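Local atomic coordinates of glideosome-associated protein 50 (Plasmodium falciparum 3D7, PDB entry 3TGH), a protein that is a component of the glideosome, which drives parasite gliding and host cell invasion, and may help to assemble and anchor it in the inner membrane complex. Residues K17-N22 against K58-D63; G42-D47 against N90-K95. One frame throughout, in Å; residues are numbered along the deposited sequence.

Contact 1 of 2, residues K17-N22 against K58-D63. With SO4 (sulfate ion), chain E.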
ATOM      1  N   LYS A  17      -2.452 -21.197   8.757  1.00 39.52           N
ATOM      2  CA  LYS A  17      -3.867 -21.470   8.491  1.00 41.21           C
ATOM      3  C   LYS A  17      -4.612 -20.157   8.224  1.00 39.17           C
ATOM      4  O   LYS A  17      -5.502 -20.105   7.377  1.00 37.31           O
ATOM      5  CB  LYS A  17      -4.521 -22.264   9.632  1.00 46.43           C
ATOM      6  CG  LYS A  17      -4.627 -21.533  10.967  1.00 51.51           C
ATOM      7  CD  LYS A  17      -5.351 -22.390  12.017  1.00 58.62           C
ATOM      8  CE  LYS A  17      -5.732 -21.566  13.246  1.00 60.99           C
ATOM      9  NZ  LYS A  17      -6.745 -22.256  14.094  1.00 64.72           N
ATOM     10  N   GLY A  18      -4.227 -19.100   8.939  1.00 35.21           N
ATOM     11  CA  GLY A  18      -4.791 -17.772   8.726  1.00 35.28           C
ATOM     12  C   GLY A  18      -4.616 -17.260   7.301  1.00 31.29           C
ATOM     13  O   GLY A  18      -5.548 -16.712   6.724  1.00 30.75           O
ATOM     14  N   GLN A  19      -3.429 -17.439   6.732  1.00 31.48           N
ATOM     15  CA  GLN A  19      -3.172 -16.971   5.363  1.00 30.59           C
ATOM     16  C   GLN A  19      -4.163 -17.583   4.376  1.00 30.64           C
ATOM     17  O   GLN A  19      -4.706 -16.887   3.511  1.00 28.22           O
ATOM     18  CB  GLN A  19      -1.751 -17.299   4.898  1.00 30.56           C
ATOM     19  CG  GLN A  19      -1.393 -16.624   3.556  1.00 30.43           C
ATOM     20  CD  GLN A  19      -0.356 -17.378   2.719  1.00 33.93           C
ATOM     21  OE1 GLN A  19      -0.184 -18.593   2.847  1.00 36.17           O
ATOM     22  NE2 GLN A  19       0.311 -16.652   1.825  1.00 28.31           N
ATOM     23  N   ILE A  20      -4.385 -18.885   4.520  1.00 32.08           N
ATOM     24  CA  ILE A  20      -5.200 -19.659   3.586  1.00 33.53           C
ATOM     25  C   ILE A  20      -6.687 -19.320   3.744  1.00 33.21           C
ATOM     26  O   ILE A  20      -7.401 -19.161   2.751  1.00 30.91           O
ATOM     27  CB  ILE A  20      -4.990 -21.183   3.792  1.00 36.67           C
ATOM     28  CG1 ILE A  20      -3.513 -21.568   3.616  1.00 39.35           C
ATOM     29  CG2 ILE A  20      -5.855 -21.993   2.825  1.00 38.04           C
ATOM     30  CD1 ILE A  20      -2.931 -21.192   2.267  1.00 41.87           C
ATOM     31  N   LEU A  21      -7.139 -19.211   4.991  1.00 33.80           N
ATOM     32  CA  LEU A  21      -8.513 -18.801   5.279  1.00 34.56           C
ATOM     33  C   LEU A  21      -8.756 -17.387   4.754  1.00 33.24           C
ATOM     34  O   LEU A  21      -9.773 -17.119   4.122  1.00 31.59           O
ATOM     35  CB  LEU A  21      -8.783 -18.870   6.790  1.00 36.59           C
ATOM     36  CG  LEU A  21     -10.201 -18.562   7.280  1.00 39.49           C
ATOM     37  CD1 LEU A  21     -11.220 -19.471   6.605  1.00 41.14           C
ATOM     38  CD2 LEU A  21     -10.284 -18.686   8.800  1.00 41.49           C
ATOM     39  N   ASN A  22      -7.803 -16.490   5.002  1.00 31.34           N
ATOM     40  CA  ASN A  22      -7.907 -15.111   4.547  1.00 29.87           C
ATOM     41  C   ASN A  22      -7.975 -15.025   3.019  1.00 29.18           C
ATOM     42  O   ASN A  22      -8.767 -14.256   2.475  1.00 28.40           O
ATOM     43  CB  ASN A  22      -6.728 -14.282   5.091  1.00 29.45           C
ATOM     44  CG  ASN A  22      -7.037 -12.803   5.178  1.00 31.89           C
ATOM     45  OD1 ASN A  22      -8.180 -12.408   5.387  1.00 31.12           O
ATOM     46  ND2 ASN A  22      -6.009 -11.971   5.032  1.00 33.11           N
ATOM     47  N   LYS A  58       5.936 -19.669  -5.567  1.00 31.61           N
ATOM     48  CA  LYS A  58       4.831 -20.556  -5.904  1.00 33.00           C
ATOM     49  C   LYS A  58       3.986 -20.906  -4.678  1.00 32.98           C
ATOM     50  O   LYS A  58       2.751 -20.814  -4.715  1.00 33.30           O
ATOM     51  CB  LYS A  58       5.351 -21.833  -6.562  1.00 36.00           C
ATOM     52  CG  LYS A  58       4.256 -22.703  -7.152  1.00 40.56           C
ATOM     53  CD  LYS A  58       4.832 -23.854  -7.959  1.00 46.47           C
ATOM     54  CE  LYS A  58       3.730 -24.666  -8.626  1.00 50.51           C
ATOM     55  NZ  LYS A  58       2.876 -25.378  -7.638  1.00 50.10           N
ATOM     56  N   ASN A  59       4.657 -21.293  -3.596  1.00 31.99           N
ATOM     57  CA  ASN A  59       3.981 -21.820  -2.404  1.00 35.11           C
ATOM     58  C   ASN A  59       3.206 -20.788  -1.585  1.00 33.30           C
ATOM     59  O   ASN A  59       2.163 -21.119  -1.024  1.00 32.80           O
ATOM     60  CB  ASN A  59       4.984 -22.526  -1.485  1.00 37.00           C
ATOM     61  CG  ASN A  59       5.600 -23.754  -2.125  1.00 42.23           C
ATOM     62  OD1 ASN A  59       4.963 -24.446  -2.926  1.00 47.66           O
ATOM     63  ND2 ASN A  59       6.843 -24.043  -1.763  1.00 45.40           N
ATOM     64  N   LEU A  60       3.709 -19.554  -1.513  1.00 29.92           N
ATOM     65  CA  LEU A  60       3.090 -18.518  -0.682  1.00 29.57           C
ATOM     66  C   LEU A  60       2.308 -17.457  -1.452  1.00 28.97           C
ATOM     67  O   LEU A  60       1.558 -16.707  -0.843  1.00 29.15           O
ATOM     68  CB  LEU A  60       4.142 -17.831   0.196  1.00 29.02           C
ATOM     69  CG  LEU A  60       4.930 -18.734   1.148  1.00 31.69           C
ATOM     70  CD1 LEU A  60       5.960 -17.925   1.938  1.00 32.12           C
ATOM     71  CD2 LEU A  60       3.986 -19.475   2.091  1.00 35.98           C
ATOM     72  N   TYR A  61       2.481 -17.380  -2.773  1.00 27.54           N
ATOM     73  CA  TYR A  61       1.804 -16.358  -3.566  1.00 28.30           C
ATOM     74  C   TYR A  61       0.983 -16.994  -4.676  1.00 29.01           C
ATOM     75  O   TYR A  61      -0.246 -16.932  -4.650  1.00 29.83           O
ATOM     76  CB  TYR A  61       2.812 -15.361  -4.135  1.00 26.86           C
ATOM     77  CG  TYR A  61       2.225 -14.270  -5.013  1.00 25.16           C
ATOM     78  CD1 TYR A  61       1.611 -13.156  -4.456  1.00 24.63           C
ATOM     79  CD2 TYR A  61       2.306 -14.344  -6.406  1.00 26.87           C
ATOM     80  CE1 TYR A  61       1.086 -12.139  -5.260  1.00 24.35           C
ATOM     81  CE2 TYR A  61       1.777 -13.335  -7.216  1.00 25.91           C
ATOM     82  CZ  TYR A  61       1.167 -12.234  -6.624  1.00 28.13           C
ATOM     83  OH  TYR A  61       0.653 -11.221  -7.393  1.00 30.04           O
ATOM     84  N   GLU A  62       1.662 -17.624  -5.630  1.00 28.82           N
ATOM     85  CA  GLU A  62       1.004 -18.146  -6.828  1.00 32.08           C
ATOM     86  C   GLU A  62      -0.086 -19.163  -6.506  1.00 33.18           C
ATOM     87  O   GLU A  62      -1.184 -19.083  -7.052  1.00 34.28           O
ATOM     88  CB  GLU A  62       2.011 -18.792  -7.777  1.00 32.91           C
ATOM     89  CG  GLU A  62       3.083 -17.850  -8.313  1.00 34.62           C
ATOM     90  CD  GLU A  62       4.117 -18.569  -9.176  1.00 37.55           C
ATOM     91  OE1 GLU A  62       3.923 -19.759  -9.501  1.00 39.29           O
ATOM     92  OE2 GLU A  62       5.131 -17.941  -9.527  1.00 37.78           O
ATOM     93  N   ASP A  63       0.215 -20.118  -5.631  1.00 32.65           N
ATOM     94  CA  ASP A  63      -0.754 -21.169  -5.295  1.00 35.01           C
ATOM     95  C   ASP A  63      -1.800 -20.730  -4.264  1.00 34.33           C
ATOM     96  O   ASP A  63      -2.779 -21.440  -4.047  1.00 35.46           O
ATOM     97  CB  ASP A  63      -0.039 -22.433  -4.804  1.00 35.81           C
ATOM     98  CG  ASP A  63       0.684 -23.173  -5.921  1.00 42.44           C
ATOM     99  OD1 ASP A  63       0.518 -22.810  -7.108  1.00 47.23           O
ATOM    100  OD2 ASP A  63       1.413 -24.134  -5.609  1.00 45.45           O
TER
HETATM  101  S   SO4 E   1      -0.860 -21.748  12.335  1.00 75.97           S
HETATM  102  O1  SO4 E   1      -1.165 -22.131  10.961  1.00 74.23           O
HETATM  103  O2  SO4 E   1       0.388 -20.988  12.357  1.00 76.24           O
HETATM  104  O3  SO4 E   1      -1.946 -20.932  12.873  1.00 74.53           O
HETATM  105  O4  SO4 E   1      -0.706 -22.954  13.148  1.00 76.82           O
HETATM  106  O   HOH W   1       0.561 -21.039   1.797  1.00 37.79           O
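Gln19 reaches from helix 17-32 to the segment 58-63 on helix 56-62 and carries the only direct hydrogen bond between them. Its NE2 gives that bond to the backbone carbonyl of Leu60, 2.9 Å from NE2 to O. The amide meets a lone pair of that oxygen in the carbonyl plane, yet the bond is bent, with an N-H...O angle of 132°, and the acceptor lies somewhat out of Gln19's own amide plane. A water lies 2.8 Å from Gln19 OE1 and 3.2 Å from Asn59 O, within hydrogen-bonding distance of both. CG stands opposite the backbone N (chi1 -171°) and the chain runs on extended, which carries the amide across a separation of 8.8 Å between the CA atoms of Gln19 and Leu60. Val64 and Tyr65 touch the Gln19 side chain, and Thr16 OG1 holds its backbone N. Lys17 N gives a straight hydrogen bond to sulfate O1 (2.7 Å), the ion probably coming from the crystallisation liquor. Lys58 NZ and Asp63 OD2 form a salt bridge. The two helices are thus tied by polar chemistry, one amide-to-carbonyl bond with a water as a possible second link, rather than by interlocking apolar side chains.

Contact 2 of 2, residues G42-D47 against N90-K95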
ATOM      1  N   GLY A  42       2.946  -3.001   4.077  1.00 22.97           N
ATOM      2  CA  GLY A  42       3.733  -3.890   4.918  1.00 24.60           C
ATOM      3  C   GLY A  42       4.804  -4.626   4.143  1.00 23.31           C
ATOM      4  O   GLY A  42       5.254  -4.165   3.094  1.00 23.41           O
ATOM      5  N   SER A  43       5.207  -5.776   4.662  1.00 22.82           N
ATOM      6  CA  SER A  43       6.127  -6.663   3.956  1.00 23.78           C
ATOM      7  C   SER A  43       5.349  -7.599   3.030  1.00 23.33           C
ATOM      8  O   SER A  43       4.129  -7.747   3.151  1.00 24.51           O
ATOM      9  CB  SER A  43       6.950  -7.491   4.947  1.00 23.98           C
ATOM     10  OG  SER A  43       7.854  -6.672   5.672  1.00 25.35           O
ATOM     11  N   ASN A  44       6.067  -8.231   2.116  1.00 22.56           N
ATOM     12  CA  ASN A  44       5.508  -9.291   1.285  1.00 23.24           C
ATOM     13  C   ASN A  44       5.753 -10.647   1.936  1.00 25.53           C
ATOM     14  O   ASN A  44       4.811 -11.311   2.377  1.00 26.11           O
ATOM     15  CB  ASN A  44       6.116  -9.260  -0.121  1.00 24.50           C
ATOM     16  CG  ASN A  44       5.710  -8.042  -0.907  1.00 23.00           C
ATOM     17  OD1 ASN A  44       4.530  -7.668  -0.932  1.00 24.92           O
ATOM     18  ND2 ASN A  44       6.685  -7.401  -1.558  1.00 21.94           N
ATOM     19  N   PHE A  45       7.021 -11.037   2.023  1.00 24.88           N
ATOM     20  CA  PHE A  45       7.389 -12.334   2.545  1.00 26.66           C
ATOM     21  C   PHE A  45       7.965 -12.164   3.939  1.00 26.82           C
ATOM     22  O   PHE A  45       8.990 -11.507   4.124  1.00 28.00           O
ATOM     23  CB  PHE A  45       8.401 -13.018   1.629  1.00 27.54           C
ATOM     24  CG  PHE A  45       7.852 -13.351   0.276  1.00 25.36           C
ATOM     25  CD1 PHE A  45       7.230 -14.571   0.041  1.00 29.73           C
ATOM     26  CD2 PHE A  45       7.947 -12.438  -0.760  1.00 23.91           C
ATOM     27  CE1 PHE A  45       6.716 -14.877  -1.215  1.00 31.56           C
ATOM     28  CE2 PHE A  45       7.433 -12.739  -2.015  1.00 24.58           C
ATOM     29  CZ  PHE A  45       6.821 -13.956  -2.245  1.00 26.47           C
ATOM     30  N   ILE A  46       7.319 -12.791   4.915  1.00 28.32           N
ATOM     31  CA  ILE A  46       7.700 -12.624   6.310  1.00 27.97           C
ATOM     32  C   ILE A  46       9.119 -13.147   6.575  1.00 30.52           C
ATOM     33  O   ILE A  46       9.834 -12.583   7.395  1.00 31.28           O
ATOM     34  CB  ILE A  46       6.675 -13.282   7.270  1.00 28.54           C
ATOM     35  CG1 ILE A  46       5.269 -12.697   7.048  1.00 31.85           C
ATOM     36  CG2 ILE A  46       7.112 -13.114   8.739  1.00 32.67           C
ATOM     37  CD1 ILE A  46       5.196 -11.177   7.158  1.00 31.74           C
ATOM     38  N   ASP A  47       9.528 -14.204   5.879  1.00 31.06           N
ATOM     39  CA  ASP A  47      10.892 -14.722   6.013  1.00 35.74           C
ATOM     40  C   ASP A  47      11.788 -14.350   4.828  1.00 34.95           C
ATOM     41  O   ASP A  47      12.893 -14.881   4.698  1.00 37.28           O
ATOM     42  CB  ASP A  47      10.861 -16.242   6.206  1.00 37.83           C
ATOM     43  CG  ASP A  47      10.229 -16.650   7.530  1.00 45.58           C
ATOM     44  OD1 ASP A  47      10.518 -16.011   8.570  1.00 51.80           O
ATOM     45  OD2 ASP A  47       9.446 -17.621   7.533  1.00 51.87           O
ATOM     46  N   ASN A  90      16.474  -7.745  -4.153  1.00 23.78           N
ATOM     47  CA  ASN A  90      16.645  -7.495  -5.585  1.00 24.75           C
ATOM     48  C   ASN A  90      15.809  -8.439  -6.448  1.00 23.98           C
ATOM     49  O   ASN A  90      15.292  -8.044  -7.498  1.00 23.21           O
ATOM     50  CB  ASN A  90      18.129  -7.592  -5.960  1.00 25.78           C
ATOM     51  CG  ASN A  90      18.388  -7.213  -7.401  1.00 31.24           C
ATOM     52  OD1 ASN A  90      18.772  -8.056  -8.213  1.00 36.56           O
ATOM     53  ND2 ASN A  90      18.165  -5.944  -7.732  1.00 25.98           N
ATOM     54  N   ALA A  91      15.659  -9.682  -5.998  1.00 23.45           N
ATOM     55  CA  ALA A  91      14.806 -10.642  -6.674  1.00 24.56           C
ATOM     56  C   ALA A  91      13.356 -10.179  -6.758  1.00 24.71           C
ATOM     57  O   ALA A  91      12.694 -10.394  -7.772  1.00 25.55           O
ATOM     58  CB  ALA A  91      14.892 -12.020  -5.987  1.00 25.23           C
ATOM     59  N   GLN A  92      12.856  -9.537  -5.702  1.00 23.05           N
ATOM     60  CA  GLN A  92      11.489  -9.032  -5.721  1.00 22.39           C
ATOM     61  C   GLN A  92      11.337  -7.863  -6.690  1.00 23.12           C
ATOM     62  O   GLN A  92      10.292  -7.703  -7.307  1.00 24.58           O
ATOM     63  CB  GLN A  92      11.055  -8.614  -4.319  1.00 22.21           C
ATOM     64  CG  GLN A  92      11.043  -9.764  -3.350  1.00 21.66           C
ATOM     65  CD  GLN A  92      10.213  -9.485  -2.118  1.00 22.42           C
ATOM     66  OE1 GLN A  92       9.104  -8.944  -2.199  1.00 22.24           O
ATOM     67  NE2 GLN A  92      10.738  -9.876  -0.963  1.00 20.28           N
ATOM     68  N   LEU A  93      12.386  -7.054  -6.810  1.00 23.71           N
ATOM     69  CA  LEU A  93      12.433  -5.964  -7.782  1.00 24.34           C
ATOM     70  C   LEU A  93      12.431  -6.504  -9.220  1.00 25.56           C
ATOM     71  O   LEU A  93      11.677  -6.020 -10.085  1.00 25.53           O
ATOM     72  CB  LEU A  93      13.666  -5.095  -7.515  1.00 25.63           C
ATOM     73  CG  LEU A  93      13.892  -3.888  -8.426  1.00 29.06           C
ATOM     74  CD1 LEU A  93      12.855  -2.817  -8.143  1.00 34.10           C
ATOM     75  CD2 LEU A  93      15.312  -3.336  -8.265  1.00 29.84           C
ATOM     76  N   LEU A  94      13.259  -7.513  -9.487  1.00 25.08           N
ATOM     77  CA  LEU A  94      13.347  -8.066 -10.835  0.71 26.44           C
ATOM     78  C   LEU A  94      12.033  -8.729 -11.255  1.00 28.21           C
ATOM     79  O   LEU A  94      11.624  -8.625 -12.417  1.00 30.08           O
ATOM     80  CB  LEU A  94      14.518  -9.044 -10.949  0.71 25.21           C
ATOM     81  CG  LEU A  94      15.902  -8.401 -10.862  0.71 26.59           C
ATOM     82  CD1 LEU A  94      16.975  -9.480 -10.786  0.71 32.04           C
ATOM     83  CD2 LEU A  94      16.157  -7.441 -12.034  0.71 29.69           C
ATOM     84  N   LYS A  95      11.368  -9.393 -10.317  1.00 27.10           N
ATOM     85  CA  LYS A  95      10.023  -9.915 -10.572  1.00 31.61           C
ATOM     86  C   LYS A  95       9.057  -8.765 -10.866  1.00 30.27           C
ATOM     87  O   LYS A  95       8.130  -8.907 -11.665  1.00 32.45           O
ATOM     88  CB  LYS A  95       9.516 -10.701  -9.363  1.00 31.10           C
ATOM     89  CG  LYS A  95      10.113 -12.078  -9.231  1.00 37.76           C
ATOM     90  CD  LYS A  95       9.173 -13.160  -9.713  1.00 38.96           C
ATOM     91  CE  LYS A  95       9.803 -14.529  -9.546  1.00 40.61           C
ATOM     92  NZ  LYS A  95       8.905 -15.627  -9.997  1.00 46.12           N
TER
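Asn44 and Gln92 meet amide to amide, joining the loop 42-47 to helix 89-97. The polar part of the contact is a hydrogen bond from Asn44 ND2 to Gln92 OE1, 2.9 Å between the two atoms. The donor comes at the oxygen almost end-on, with a C=O...N angle of 162°, and the N-H points at it fairly well (150°). The amide planes are turned 49° apart and one hydrogen bond joins them. Asp84 OD1, as acceptor, fixes which end of the Gln92 amide is NE2; Gln92 OE1 then calls for Asn44 ND2 as its donor, and Thr78 OG1 is the partner of Asn44 OD1. The carboxylate of Asp84 also receives the backbone N-H groups of Asn44 and Phe45, so it positions the loop and the glutamine together.

The van der Waals part is made by Phe45, whose ring stands perpendicular to the Gln92 amide. Gln92 OE1 lies in the ring plane at its edge, 4.0 Å from Phe45 CD2, and Gln92 NE2 comes obliquely to Phe45 CD2 at 3.8 Å. Gln92 arrives there because its CG lies opposite the carbonyl carbon and the rest of the chain is extended, passing Asn44 and Phe45 in the reverse direction. All three touching residues are buried, and the buried amides are satisfied by this bond together with partners such as Thr78 and Asp84.

The loop follows strand 37-40 and leads toward helix 56-62. The side chain of Asn44 is about 12 Å from that of the metal ligand His233. The loop lies against helix 89-97, with Trp121 of strand 120-122 touching Asn44 and Phe45, and with Leu60 and Trp57 of helix 56-62 packed on Phe45 and Gln92 respectively.

The centres of contacts 1 and 2 lie 15 Å apart, both within the calcineurin-like phosphoesterase region. Their segments alternate along the chain: 17-22, 42-47, 58-63, then 90-95. Helix 17-32 follows strand 4-8, and the loop 42-47 follows the adjacent parallel strand 37-40, so both contacts grow from the same mixed sheet. Helix 56-62 is the common element, since it carries the second segment of contact 1 and also packs on contact 2. The two contacts touch directly where Leu60 CD1 approaches Phe45 CD1 at 4.1 Å. Together they join helices 17-32, 56-62 and 89-97 and the loop 42-47, parts of the phosphoesterase fold that follow its first parallel strands; contact 2 is the nearer to the metal site.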